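Local coordinates for aldehyde dehydrogenase 21 (ALDH21) (Physcomitrella patens subsp. patens, PDB 5N5S) that binds NADP+ and oxidises aldehydes, probably converting D-glyceraldehyde 3-phosphate to 3-phosphoglycerate without a phosphorylation step, at the interface of chains A and B. Numbering follows the deposited sequence. Chains: chain A/B, Aldehyde dehydrogenase 21 (ALDH21).

The interface of chains A and B. Residues chain A 464-467, 479-480; chain B 161, 506, 508.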
# COMPACT_ATOMS: atom_id res chain seq x y z
N GLY A 464 20.77 -5.05 7.72
CA GLY A 464 19.55 -4.28 7.49
C GLY A 464 19.60 -3.58 6.14
O GLY A 464 18.56 -3.29 5.55
N GLY A 465 20.81 -3.32 5.65
CA GLY A 465 21.03 -2.63 4.39
C GLY A 465 22.23 -3.13 3.62
O GLY A 465 23.33 -3.25 4.17
N VAL A 466 22.02 -3.42 2.32
CA VAL A 466 23.05 -3.88 1.40
C VAL A 466 23.28 -2.73 0.42
O VAL A 466 22.35 -2.34 -0.31
CB VAL A 466 22.69 -5.22 0.69
CG1 VAL A 466 23.79 -5.64 -0.30
CG2 VAL A 466 22.42 -6.33 1.69
N ILE A 467 24.51 -2.17 0.42
CA ILE A 467 24.85 -1.08 -0.48
C ILE A 467 25.49 -1.64 -1.72
O ILE A 467 26.51 -2.30 -1.65
CB ILE A 467 25.68 0.04 0.19
CG1 ILE A 467 25.19 0.41 1.61
CG2 ILE A 467 25.76 1.27 -0.72
CD1 ILE A 467 23.69 0.94 1.76
N GLN A 479 15.44 5.91 3.66
CA GLN A 479 15.58 4.45 3.59
C GLN A 479 15.31 3.78 4.96
O GLN A 479 15.66 4.37 5.98
CB GLN A 479 17.00 4.05 3.09
CG GLN A 479 18.04 3.89 4.21
CD GLN A 479 19.43 3.51 3.80
OE1 GLN A 479 20.10 4.20 3.03
NE2 GLN A 479 19.94 2.44 4.39
N PRO A 480 14.80 2.52 4.99
CA PRO A 480 14.70 1.81 6.29
C PRO A 480 16.12 1.46 6.76
O PRO A 480 16.88 0.83 6.02
CB PRO A 480 13.85 0.57 5.98
CG PRO A 480 13.97 0.37 4.51
CD PRO A 480 14.37 1.66 3.86
N LEU B 161 15.32 6.93 -4.16
CA LEU B 161 16.15 7.43 -3.05
C LEU B 161 16.82 8.76 -3.37
O LEU B 161 17.51 9.31 -2.51
CB LEU B 161 17.15 6.36 -2.58
CG LEU B 161 16.55 5.22 -1.74
CD1 LEU B 161 17.57 4.13 -1.49
CD2 LEU B 161 15.94 5.75 -0.42
N VAL B 506 17.00 -3.51 2.90
CA VAL B 506 17.01 -2.61 1.75
C VAL B 506 18.28 -2.81 0.89
O VAL B 506 19.37 -2.97 1.43
CB VAL B 506 16.79 -1.11 2.14
CG1 VAL B 506 17.91 -0.57 3.04
CG2 VAL B 506 16.60 -0.21 0.91
N VAL B 508 20.34 -0.71 -1.48
CA VAL B 508 20.55 0.68 -1.89
C VAL B 508 21.42 0.62 -3.13
O VAL B 508 22.55 0.17 -3.06
CB VAL B 508 21.13 1.58 -0.78
CG1 VAL B 508 21.39 2.99 -1.31
CG2 VAL B 508 20.19 1.63 0.43
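The side-chain amide of A:Gln479 offers one face to two valine methyls of chain B. CG2 of B:Val508 stands over the carbonyl end, 3.9 Å from CD of A:Gln479, and CG1 of B:Val506 lies over the NH2 end of the amide, 3.9 Å from NE2 of A:Gln479. Both valine side chains run nearly perpendicular to the glutamine chain, which is extended beyond CG after a first torsion (chi1 89°) that carries it beneath them. Replacing A:Gln479 with an alanine would remove the amide, and the methyls of B:Val506 and B:Val508 would probably lose their flat support, leaving a gap beneath them. The A:Pro480 ring turns a face to B:Val506, whose CB sits towards the CG-CD edge, 4.0 Å from CG of A:Pro480. Running parallel to the B:Val508 side chain, A:Ile467 brings its CD1 to 3.7 Å from CB of B:Val508.

Backbone bonds fix this packing in register. The amide N of A:Val466 donates to O of B:Val506 at 2.8 Å, and N of B:Val508 donates to O of A:Val466 at 2.8 Å. N of B:Val506 donates to O of A:Gly464 at 3.1 Å. Strand 502-510 of chain B thus adds in parallel to strand 465-468 of chain A, the intersubunit sheet extension typical of aldehyde dehydrogenase dimers, centred about 12 Å from the predicted active-site residue A:Glu285.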